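Local coordinates for ChrR-like cupin domain-containing protein (Ralstonia eutropha JMP134, PDB 3EBR), which is of unknown function but belongs to the ChrR-like group of the cupin superfamily, whose members share a small beta-barrel and often bind a metal ion, at residues 14-20 with 31-35; 57-63 with 115-121; 65-71 with 107-113. Numbering follows the deposited sequence.

In the fold
The three contacts lie on the two antiparallel sheets of a cupin beta-barrel. Contacts 1 and 3 share the larger sheet: contact 1 adds edge strand 20-21 to strand 30-37, while contact 3 joins the neighbouring strands 108-115 and 64-70, with 42-49 between 30-37 and 108-115; their centres are about 14 Å apart. Contact 2 belongs to the other sheet, its centre about 17 Å from that of contact 3 and about 21 Å from that of contact 1, which lies on the opposite side of the chain's centre. Contact 1 closes first along the chain; contact 3 is nested within the loop closed by contact 2. Contacts 1 and 3 touch the second subunit, contact 2 the third.

Contact 1. Residues 14-20 with 31-35; sequences GNDTPWM and VKYFK
Gly14 opens the loop 14-20 with its carbonyl turned to strand 30-37, where Gly14 O accepts a 2.8 Å hydrogen bond from Lys32 NZ. The chain then turns away through Asn15 and Asp16, which do not touch 31-35, and returns extended at Thr17 (phi/psi -147/126). The t rotamer of Thr17 directs its hydroxyl to the strand, Thr17 OG1 giving a 2.6 Å hydrogen bond to Tyr33 O, while CG2 lies over the Phe34 ring, 4.3 Å from its centroid, in a CH-pi contact. One water ties the same spot together: it donates to Thr17 OG1 (2.8 Å) and Pro18 O (3.0 Å) and accepts from Tyr33 N (2.7 Å). The CA atoms of Trp19 and Lys32 are 4.7 Å apart. This is how the loop becomes the edge strand 20-21 of the larger sheet of the cupin barrel, with strand 42-49 on the far side of 30-37. The indole of Trp19 (chi1 -84°, chi2 105°) receives the Lys32 side chain over one face, Lys32 CE being 3.4 Å from the centroid of the five-membered ring; the lysine is extended except for chi3, which is m. Met20, a selenomethionine, makes an antiparallel hydrogen-bonded pair with Val31: Met20 N to Val31 O 2.9 Å, Val31 N to Met20 O 2.8 Å, CA-CA 5.4 Å. Its p, t, m side chain sets CG 3.7 Å from Val31 CG1 and SE at the Tyr33 ring edge, a Met-aromatic contact, with helix 133-146 packed against both Met20 and Tyr33.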
loop_
_atom_site.group_PDB
_atom_site.type_symbol
_atom_site.label_atom_id
_atom_site.label_comp_id
_atom_site.label_asym_id
_atom_site.label_seq_id
_atom_site.Cartn_x
_atom_site.Cartn_y
_atom_site.Cartn_z
ATOM N N GLY A 14 -14.979 -15.376 12.937
ATOM C CA GLY A 14 -15.837 -14.369 13.575
ATOM C C GLY A 14 -15.975 -14.445 15.093
ATOM O O GLY A 14 -15.967 -13.414 15.760
ATOM N N ASN A 15 -16.040 -15.663 15.625
ATOM C CA ASN A 15 -16.160 -15.889 17.088
ATOM C C ASN A 15 -14.800 -16.277 17.782
ATOM O O ASN A 15 -14.809 -16.968 18.799
ATOM C CB ASN A 15 -17.399 -16.793 17.442
ATOM C CG ASN A 15 -17.529 -18.026 16.578
ATOM O OD1 ASN A 15 -16.583 -18.438 15.919
ATOM N ND2 ASN A 15 -18.722 -18.599 16.554
ATOM N N ASP A 16 -13.667 -15.839 17.208
ATOM C CA ASP A 16 -12.304 -15.994 17.785
ATOM C C ASP A 16 -11.673 -14.608 18.122
ATOM O O ASP A 16 -10.486 -14.514 18.468
ATOM C CB ASP A 16 -11.385 -16.813 16.866
ATOM C CG ASP A 16 -11.779 -18.280 16.770
ATOM O OD1 ASP A 16 -12.533 -18.807 17.624
ATOM O OD2 ASP A 16 -11.281 -18.928 15.832
ATOM N N THR A 17 -12.485 -13.551 18.020
ATOM C CA THR A 17 -12.128 -12.182 18.325
ATOM C C THR A 17 -13.457 -11.601 18.864
ATOM O O THR A 17 -14.488 -11.711 18.191
ATOM C CB THR A 17 -11.543 -11.441 17.117
ATOM O OG1 THR A 17 -11.334 -10.074 17.482
ATOM C CG2 THR A 17 -12.460 -11.511 15.903
ATOM N N PRO A 18 -13.454 -11.011 20.080
ATOM C CA PRO A 18 -14.742 -10.540 20.606
ATOM C C PRO A 18 -15.290 -9.206 20.084
ATOM O O PRO A 18 -14.523 -8.339 19.655
ATOM C CB PRO A 18 -14.444 -10.371 22.109
ATOM C CG PRO A 18 -13.039 -10.019 22.176
ATOM C CD PRO A 18 -12.358 -10.735 21.035
ATOM N N TRP A 19 -16.628 -9.097 20.102
ATOM C CA TRP A 19 -17.330 -7.862 19.796
ATOM C C TRP A 19 -17.094 -7.086 21.062
ATOM O O TRP A 19 -17.199 -7.663 22.146
ATOM C CB TRP A 19 -18.835 -7.997 19.594
ATOM C CG TRP A 19 -19.289 -8.389 18.252
ATOM C CD1 TRP A 19 -19.759 -9.599 17.857
ATOM C CD2 TRP A 19 -19.359 -7.529 17.110
ATOM N NE1 TRP A 19 -20.122 -9.554 16.528
ATOM C CE2 TRP A 19 -19.887 -8.291 16.044
ATOM C CE3 TRP A 19 -19.024 -6.181 16.885
ATOM C CZ2 TRP A 19 -20.071 -7.757 14.754
ATOM C CZ3 TRP A 19 -19.213 -5.643 15.606
ATOM C CH2 TRP A 19 -19.735 -6.433 14.555
HETATM N N MSE A 20 -16.791 -5.802 20.950
HETATM C CA MSE A 20 -16.535 -4.980 22.128
HETATM C C MSE A 20 -16.991 -3.542 21.925
HETATM O O MSE A 20 -16.928 -3.047 20.806
HETATM C CB MSE A 20 -15.048 -5.023 22.468
HETATM C CG MSE A 20 -14.091 -4.521 21.360
HETATM SE SE MSE A 20 -12.223 -4.676 21.847
HETATM C CE MSE A 20 -12.347 -3.791 23.235
ATOM N N VAL A 31 -17.303 -2.825 18.052
ATOM C CA VAL A 31 -16.206 -3.046 17.109
ATOM C C VAL A 31 -15.648 -4.453 17.324
ATOM O O VAL A 31 -15.719 -4.967 18.435
ATOM C CB VAL A 31 -15.082 -1.981 17.277
ATOM C CG1 VAL A 31 -14.493 -2.014 18.691
ATOM C CG2 VAL A 31 -13.968 -2.147 16.223
ATOM N N LYS A 32 -15.161 -5.087 16.256
ATOM C CA LYS A 32 -14.534 -6.410 16.315
ATOM C C LYS A 32 -13.231 -6.262 15.530
ATOM O O LYS A 32 -13.276 -5.922 14.353
ATOM C CB LYS A 32 -15.439 -7.504 15.739
ATOM C CG LYS A 32 -14.823 -8.933 15.754
ATOM C CD LYS A 32 -15.721 -10.015 15.163
ATOM C CE LYS A 32 -16.895 -10.356 16.056
ATOM N NZ LYS A 32 -17.792 -11.382 15.436
ATOM N N TYR A 33 -12.090 -6.505 16.179
ATOM C CA TYR A 33 -10.769 -6.383 15.541
ATOM C C TYR A 33 -10.263 -7.697 14.940
ATOM O O TYR A 33 -10.175 -8.704 15.646
ATOM C CB TYR A 33 -9.731 -5.852 16.544
ATOM C CG TYR A 33 -10.037 -4.451 17.000
ATOM C CD1 TYR A 33 -9.701 -3.367 16.198
ATOM C CD2 TYR A 33 -10.665 -4.202 18.224
ATOM C CE1 TYR A 33 -9.985 -2.072 16.586
ATOM C CE2 TYR A 33 -10.947 -2.897 18.625
ATOM C CZ TYR A 33 -10.597 -1.842 17.794
ATOM O OH TYR A 33 -10.872 -0.554 18.132
ATOM N N PHE A 34 -9.940 -7.666 13.644
ATOM C CA PHE A 34 -9.388 -8.812 12.902
ATOM C C PHE A 34 -7.892 -8.671 12.642
ATOM O O PHE A 34 -7.182 -9.669 12.680
ATOM C CB PHE A 34 -10.120 -9.019 11.574
ATOM C CG PHE A 34 -11.516 -9.535 11.738
ATOM C CD1 PHE A 34 -11.755 -10.903 11.798
ATOM C CD2 PHE A 34 -12.586 -8.666 11.851
ATOM C CE1 PHE A 34 -13.037 -11.398 11.951
ATOM C CE2 PHE A 34 -13.878 -9.155 12.009
ATOM C CZ PHE A 34 -14.103 -10.525 12.056
ATOM N N LYS A 35 -7.423 -7.462 12.335
ATOM C CA LYS A 35 -6.015 -7.233 12.071
ATOM C C LYS A 35 -5.682 -5.818 12.535
ATOM O O LYS A 35 -6.522 -4.946 12.426
ATOM C CB LYS A 35 -5.748 -7.393 10.571
ATOM C CG LYS A 35 -4.378 -7.940 10.197
ATOM C CD LYS A 35 -4.348 -9.439 10.545
ATOM C CE LYS A 35 -3.051 -10.091 10.253
ATOM N NZ LYS A 35 -3.054 -11.471 10.829
HETATM O O HOH W 1 -11.829 -7.551 18.685
#

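Contact 2. Residues 57-63 with 115-121; sequences RHHHTGT and AGELLYL
His58, with chi1 p, points the edge of its imidazole at the face of the Tyr120 ring, an offset edge-to-face pair with centroids 6.0 Å apart and planes at 66°; His58 CD2 also lies 3.6 Å from Leu118 CD2. Strands 58-60 and 118-121 run antiparallel at 155°, axes 4.4 Å apart, in the smaller sheet of the cupin barrel between strands 94-100 and 127-131. His58-Tyr120 (CA-CA 4.2 Å) and His60-Leu118 (CA-CA 4.7 Å) are non-hydrogen-bonded pairs with side chains on one face. Between them His59-Leu119 (CA-CA 5.0 Å) is hydrogen-bonded, its side chains on the other face: His59 N to Leu119 O is 2.8 Å and Leu119 N to His59 O 2.7 Å. Leu121 N bonds to Arg57 O at 2.9 Å, and Leu121 CD1 covers one face of the Arg57 guanidinium. Beyond His60, and before Leu118, the regular pairing gives way to loop. Thr61 N bonds to Glu117 O (3.1 Å), and Thr61 OG1, set by a p rotamer, accepts from Glu117 N (2.8 Å). Gly116, at phi/psi 97/-171, has no room for a CB beside Thr61 OG1 and Gly62 N. Ala115 N to Thr63 O (2.9 Å) resumes the backbone pairing. The t rotamer of His60 places NE2 3.0 Å from Thr63 O, a hydrogen bond, and ND1 2.7 Å from Glu117 O, a weak one. His59 NE2 and Glu117 OE2 pair reciprocally with Glu117 and His59 of the third subunit, where Glu117 OE2 also bonds to Ser93 OG and Leu119 meets its own copy, so this face joins apolar packing to polar pairing in the subunit interface.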
loop_
_atom_site.group_PDB
_atom_site.type_symbol
_atom_site.label_atom_id
_atom_site.label_comp_id
_atom_site.label_asym_id
_atom_site.label_seq_id
_atom_site.Cartn_x
_atom_site.Cartn_y
_atom_site.Cartn_z
ATOM N N ARG A 57 -17.675 13.877 13.380
ATOM C CA ARG A 57 -17.001 14.180 12.140
ATOM C C ARG A 57 -15.536 13.832 12.369
ATOM O O ARG A 57 -14.992 14.100 13.449
ATOM C CB ARG A 57 -17.165 15.643 11.728
ATOM C CG ARG A 57 -16.581 15.956 10.334
ATOM C CD ARG A 57 -17.080 17.293 9.807
ATOM N NE ARG A 57 -16.758 18.392 10.721
ATOM C CZ ARG A 57 -15.721 19.239 10.648
ATOM N NH1 ARG A 57 -14.831 19.218 9.650
ATOM N NH2 ARG A 57 -15.597 20.168 11.595
ATOM N N HIS A 58 -14.934 13.176 11.388
ATOM C CA HIS A 58 -13.539 12.792 11.471
ATOM C C HIS A 58 -12.825 13.144 10.188
ATOM O O HIS A 58 -13.439 13.152 9.125
ATOM C CB HIS A 58 -13.374 11.284 11.754
ATOM C CG HIS A 58 -13.897 10.377 10.675
ATOM N ND1 HIS A 58 -15.129 9.766 10.748
ATOM C CD2 HIS A 58 -13.341 9.959 9.509
ATOM C CE1 HIS A 58 -15.311 9.016 9.675
ATOM N NE2 HIS A 58 -14.244 9.123 8.902
ATOM N N HIS A 59 -11.542 13.461 10.327
ATOM C CA HIS A 59 -10.633 13.730 9.235
ATOM C C HIS A 59 -9.836 12.459 9.255
ATOM O O HIS A 59 -9.413 12.055 10.346
ATOM C CB HIS A 59 -9.720 14.906 9.526
ATOM C CG HIS A 59 -8.674 15.147 8.480
ATOM N ND1 HIS A 59 -8.797 16.120 7.512
ATOM C CD2 HIS A 59 -7.481 14.549 8.260
ATOM C CE1 HIS A 59 -7.724 16.111 6.743
ATOM N NE2 HIS A 59 -6.913 15.166 7.174
ATOM N N HIS A 60 -9.642 11.841 8.087
ATOM C CA HIS A 60 -8.869 10.604 7.968
ATOM C C HIS A 60 -7.618 10.837 7.108
ATOM O O HIS A 60 -7.715 11.398 6.015
ATOM C CB HIS A 60 -9.728 9.465 7.425
ATOM C CG HIS A 60 -9.000 8.167 7.386
ATOM N ND1 HIS A 60 -8.413 7.621 8.504
ATOM C CD2 HIS A 60 -8.783 7.293 6.383
ATOM C CE1 HIS A 60 -7.833 6.484 8.183
ATOM N NE2 HIS A 60 -8.054 6.252 6.904
ATOM N N THR A 61 -6.460 10.384 7.607
ATOM C CA THR A 61 -5.168 10.561 6.934
ATOM C C THR A 61 -4.838 9.655 5.735
ATOM O O THR A 61 -4.061 10.074 4.873
ATOM C CB THR A 61 -4.030 10.435 7.989
ATOM O OG1 THR A 61 -4.088 9.152 8.619
ATOM C CG2 THR A 61 -4.163 11.530 9.059
ATOM N N GLY A 62 -5.392 8.442 5.692
ATOM C CA GLY A 62 -5.155 7.494 4.585
ATOM C C GLY A 62 -6.461 7.124 3.918
ATOM O O GLY A 62 -7.334 7.966 3.771
ATOM N N THR A 63 -6.601 5.879 3.496
ATOM C CA THR A 63 -7.812 5.426 2.823
ATOM C C THR A 63 -8.665 4.578 3.745
ATOM O O THR A 63 -8.214 4.167 4.820
ATOM C CB THR A 63 -7.459 4.599 1.587
ATOM O OG1 THR A 63 -6.644 3.499 1.988
ATOM C CG2 THR A 63 -6.695 5.440 0.581
ATOM N N ALA A 115 -6.664 2.514 6.620
ATOM C CA ALA A 115 -5.232 2.755 6.556
ATOM C C ALA A 115 -5.012 4.151 7.115
ATOM O O ALA A 115 -5.606 5.080 6.612
ATOM C CB ALA A 115 -4.744 2.680 5.136
ATOM N N GLY A 116 -4.191 4.298 8.152
ATOM C CA GLY A 116 -3.900 5.600 8.763
ATOM C C GLY A 116 -4.751 5.883 9.987
ATOM O O GLY A 116 -5.503 5.011 10.453
ATOM N N GLU A 117 -4.664 7.123 10.470
ATOM C CA GLU A 117 -5.372 7.555 11.671
ATOM C C GLU A 117 -6.662 8.292 11.372
ATOM O O GLU A 117 -6.795 8.881 10.308
ATOM C CB GLU A 117 -4.480 8.477 12.496
ATOM C CG GLU A 117 -3.108 7.908 12.779
ATOM C CD GLU A 117 -2.329 8.690 13.808
ATOM O OE1 GLU A 117 -2.641 9.873 14.078
ATOM O OE2 GLU A 117 -1.373 8.113 14.340
ATOM N N LEU A 118 -7.588 8.242 12.336
ATOM C CA LEU A 118 -8.891 8.915 12.304
ATOM C C LEU A 118 -8.811 10.051 13.325
ATOM O O LEU A 118 -8.809 9.782 14.522
ATOM C CB LEU A 118 -10.037 7.959 12.653
ATOM C CG LEU A 118 -10.403 6.832 11.686
ATOM C CD1 LEU A 118 -11.390 5.872 12.336
ATOM C CD2 LEU A 118 -10.985 7.393 10.416
ATOM N N LEU A 119 -8.726 11.294 12.853
ATOM C CA LEU A 119 -8.649 12.491 13.701
ATOM C C LEU A 119 -10.063 13.051 13.875
ATOM O O LEU A 119 -10.603 13.635 12.944
ATOM C CB LEU A 119 -7.713 13.528 13.071
ATOM C CG LEU A 119 -6.278 13.074 12.754
ATOM C CD1 LEU A 119 -5.536 14.159 11.977
ATOM C CD2 LEU A 119 -5.520 12.695 14.017
ATOM N N TYR A 120 -10.662 12.861 15.052
ATOM C CA TYR A 120 -12.034 13.338 15.337
ATOM C C TYR A 120 -12.005 14.837 15.593
ATOM O O TYR A 120 -11.091 15.313 16.264
ATOM C CB TYR A 120 -12.665 12.548 16.489
ATOM C CG TYR A 120 -12.825 11.093 16.102
ATOM C CD1 TYR A 120 -13.966 10.653 15.425
ATOM C CD2 TYR A 120 -11.813 10.166 16.350
ATOM C CE1 TYR A 120 -14.109 9.315 15.033
ATOM C CE2 TYR A 120 -11.948 8.844 15.967
ATOM C CZ TYR A 120 -13.092 8.410 15.310
ATOM O OH TYR A 120 -13.215 7.084 14.934
ATOM N N LEU A 121 -13.014 15.549 15.068
ATOM C CA LEU A 121 -13.107 17.013 15.146
ATOM C C LEU A 121 -14.322 17.616 15.855
ATOM O O LEU A 121 -15.348 16.952 15.980
ATOM C CB LEU A 121 -13.111 17.567 13.714
ATOM C CG LEU A 121 -11.964 17.180 12.773
ATOM C CD1 LEU A 121 -12.219 17.790 11.407
ATOM C CD2 LEU A 121 -10.610 17.612 13.295
#

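Contact 3. Residues 65-71 with 107-113; sequences IVYTVQG and DIITFNI
Strands 65-70 and 108-113 pair antiparallel, axes 4.5 Å apart at 151°, as neighbours in the larger sheet of the cupin barrel, flanked by 87-90 and 42-49. Ile65-Ile113 and Tyr67-Phe111 are hydrogen-bonded pairs: Ile65 N to Ile113 O and Ile113 N to Ile65 O are both 2.9 Å, Tyr67 N to Phe111 O 2.8 Å, Phe111 N to Tyr67 O 2.7 Å. Their side chains share one face. Ile65 and Ile113 are both m,t; Tyr67 and Phe111, both chi1 t, bring their CB atoms within 4.3 Å while their rings lead away to stack on Phe111 and Tyr67 of the second subunit. On the other face, Val66 (t) sets CG1 3.5 Å from Asn112 OD1, and Thr110 (p) gives Asn112 OD1 a 3.0 Å hydrogen bond from OG1. Thr68 (m) bonds through OG1 to Trp73. A classic bulge follows: Val69 (phi/psi -75/-47) and Gln70 both donate N to Ile109 O, at 3.0 and 3.2 Å. The Gln70 side chain (p, t) carries NE2 to Asp107 O, 2.8 Å. Aromatic and aliphatic groups thus make one face a subunit interface, while hydroxyl and amide groups give the other a mixed polar character.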
loop_
_atom_site.group_PDB
_atom_site.type_symbol
_atom_site.label_atom_id
_atom_site.label_comp_id
_atom_site.label_asym_id
_atom_site.label_seq_id
_atom_site.Cartn_x
_atom_site.Cartn_y
_atom_site.Cartn_z
ATOM N N ILE A 65 -11.742 1.475 3.016
ATOM C CA ILE A 65 -12.573 0.665 2.139
ATOM C C ILE A 65 -13.692 0.184 3.063
ATOM O O ILE A 65 -13.391 -0.424 4.090
ATOM C CB ILE A 65 -11.840 -0.534 1.568
ATOM C CG1 ILE A 65 -10.688 -0.082 0.655
ATOM C CG2 ILE A 65 -12.820 -1.436 0.792
ATOM C CD1 ILE A 65 -9.825 -1.212 0.152
ATOM N N VAL A 66 -14.952 0.477 2.737
ATOM C CA VAL A 66 -16.084 0.058 3.550
ATOM C C VAL A 66 -17.057 -0.801 2.745
ATOM O O VAL A 66 -17.565 -0.337 1.730
ATOM C CB VAL A 66 -16.895 1.253 4.114
ATOM C CG1 VAL A 66 -18.009 0.731 4.997
ATOM C CG2 VAL A 66 -16.024 2.213 4.902
ATOM N N TYR A 67 -17.264 -2.050 3.183
ATOM C CA TYR A 67 -18.233 -2.971 2.611
ATOM C C TYR A 67 -19.370 -3.059 3.645
ATOM O O TYR A 67 -19.142 -3.479 4.783
ATOM C CB TYR A 67 -17.660 -4.351 2.327
ATOM C CG TYR A 67 -18.739 -5.326 1.910
ATOM C CD1 TYR A 67 -19.314 -5.250 0.649
ATOM C CD2 TYR A 67 -19.207 -6.302 2.789
ATOM C CE1 TYR A 67 -20.332 -6.134 0.261
ATOM C CE2 TYR A 67 -20.228 -7.186 2.414
ATOM C CZ TYR A 67 -20.774 -7.100 1.146
ATOM O OH TYR A 67 -21.760 -7.970 0.775
ATOM N N THR A 68 -20.583 -2.698 3.239
ATOM C CA THR A 68 -21.746 -2.704 4.125
ATOM C C THR A 68 -22.358 -4.101 4.169
ATOM O O THR A 68 -22.907 -4.579 3.169
ATOM C CB THR A 68 -22.771 -1.675 3.648
ATOM O OG1 THR A 68 -22.114 -0.407 3.530
ATOM C CG2 THR A 68 -23.958 -1.576 4.610
ATOM N N VAL A 69 -22.254 -4.746 5.330
ATOM C CA VAL A 69 -22.768 -6.109 5.525
ATOM C C VAL A 69 -24.289 -6.012 5.640
ATOM O O VAL A 69 -25.001 -6.794 5.005
ATOM C CB VAL A 69 -22.094 -6.806 6.715
ATOM C CG1 VAL A 69 -22.620 -8.209 6.877
ATOM C CG2 VAL A 69 -20.589 -6.854 6.492
ATOM N N GLN A 70 -24.776 -5.076 6.458
ATOM C CA GLN A 70 -26.219 -4.824 6.568
ATOM C C GLN A 70 -26.488 -3.404 7.026
ATOM O O GLN A 70 -25.608 -2.746 7.587
ATOM C CB GLN A 70 -26.952 -5.799 7.495
ATOM C CG GLN A 70 -26.613 -5.743 8.975
ATOM C CD GLN A 70 -27.709 -6.379 9.816
ATOM O OE1 GLN A 70 -28.221 -7.448 9.485
ATOM N NE2 GLN A 70 -28.070 -5.720 10.910
ATOM N N GLY A 71 -27.731 -2.980 6.812
ATOM C CA GLY A 71 -28.193 -1.654 7.159
ATOM C C GLY A 71 -27.826 -0.658 6.082
ATOM O O GLY A 71 -27.255 -1.030 5.048
ATOM N N ASP A 107 -29.745 -2.607 12.290
ATOM C CA ASP A 107 -28.484 -2.063 12.796
ATOM C C ASP A 107 -27.488 -2.100 11.655
ATOM O O ASP A 107 -27.544 -2.994 10.810
ATOM C CB ASP A 107 -27.969 -2.847 14.006
ATOM C CG ASP A 107 -28.936 -2.822 15.196
ATOM O OD1 ASP A 107 -29.922 -2.034 15.198
ATOM O OD2 ASP A 107 -28.698 -3.603 16.142
ATOM N N ILE A 108 -26.597 -1.117 11.635
ATOM C CA ILE A 108 -25.600 -0.970 10.590
ATOM C C ILE A 108 -24.366 -1.777 10.950
ATOM O O ILE A 108 -23.759 -1.498 11.977
ATOM C CB ILE A 108 -25.189 0.521 10.363
ATOM C CG1 ILE A 108 -26.342 1.365 9.798
ATOM C CG2 ILE A 108 -24.010 0.630 9.389
ATOM C CD1 ILE A 108 -27.522 1.631 10.709
ATOM N N ILE A 109 -24.030 -2.780 10.130
ATOM C CA ILE A 109 -22.832 -3.605 10.296
ATOM C C ILE A 109 -21.989 -3.282 9.070
ATOM O O ILE A 109 -22.514 -3.332 7.952
ATOM C CB ILE A 109 -23.096 -5.121 10.325
ATOM C CG1 ILE A 109 -24.189 -5.517 11.339
ATOM C CG2 ILE A 109 -21.782 -5.871 10.630
ATOM C CD1 ILE A 109 -23.836 -5.270 12.758
ATOM N N THR A 110 -20.712 -2.947 9.256
ATOM C CA THR A 110 -19.807 -2.627 8.139
ATOM C C THR A 110 -18.444 -3.273 8.304
ATOM O O THR A 110 -17.926 -3.304 9.411
ATOM C CB THR A 110 -19.574 -1.100 7.996
ATOM O OG1 THR A 110 -18.939 -0.586 9.177
ATOM C CG2 THR A 110 -20.892 -0.365 7.753
ATOM N N PHE A 111 -17.882 -3.775 7.200
ATOM C CA PHE A 111 -16.556 -4.387 7.153
ATOM C C PHE A 111 -15.674 -3.267 6.645
ATOM O O PHE A 111 -15.852 -2.826 5.520
ATOM C CB PHE A 111 -16.505 -5.604 6.245
ATOM C CG PHE A 111 -15.129 -6.177 6.100
ATOM C CD1 PHE A 111 -14.543 -6.857 7.157
ATOM C CD2 PHE A 111 -14.424 -6.064 4.902
ATOM C CE1 PHE A 111 -13.273 -7.394 7.041
ATOM C CE2 PHE A 111 -13.145 -6.617 4.775
ATOM C CZ PHE A 111 -12.568 -7.270 5.852
ATOM N N ASN A 112 -14.720 -2.843 7.470
ATOM C CA ASN A 112 -13.845 -1.719 7.199
ATOM C C ASN A 112 -12.376 -2.080 7.148
ATOM O O ASN A 112 -11.939 -2.900 7.943
ATOM C CB ASN A 112 -14.008 -0.726 8.340
ATOM C CG ASN A 112 -15.447 -0.513 8.710
ATOM O OD1 ASN A 112 -16.257 -0.075 7.897
ATOM N ND2 ASN A 112 -15.777 -0.836 9.948
ATOM N N ILE A 113 -11.638 -1.470 6.215
ATOM C CA ILE A 113 -10.196 -1.633 6.067
ATOM C C ILE A 113 -9.732 -0.188 6.085
ATOM O O ILE A 113 -9.885 0.508 5.089
ATOM C CB ILE A 113 -9.777 -2.358 4.801
ATOM C CG1 ILE A 113 -10.412 -3.745 4.787
ATOM C CG2 ILE A 113 -8.247 -2.438 4.726
ATOM C CD1 ILE A 113 -9.883 -4.615 3.731
#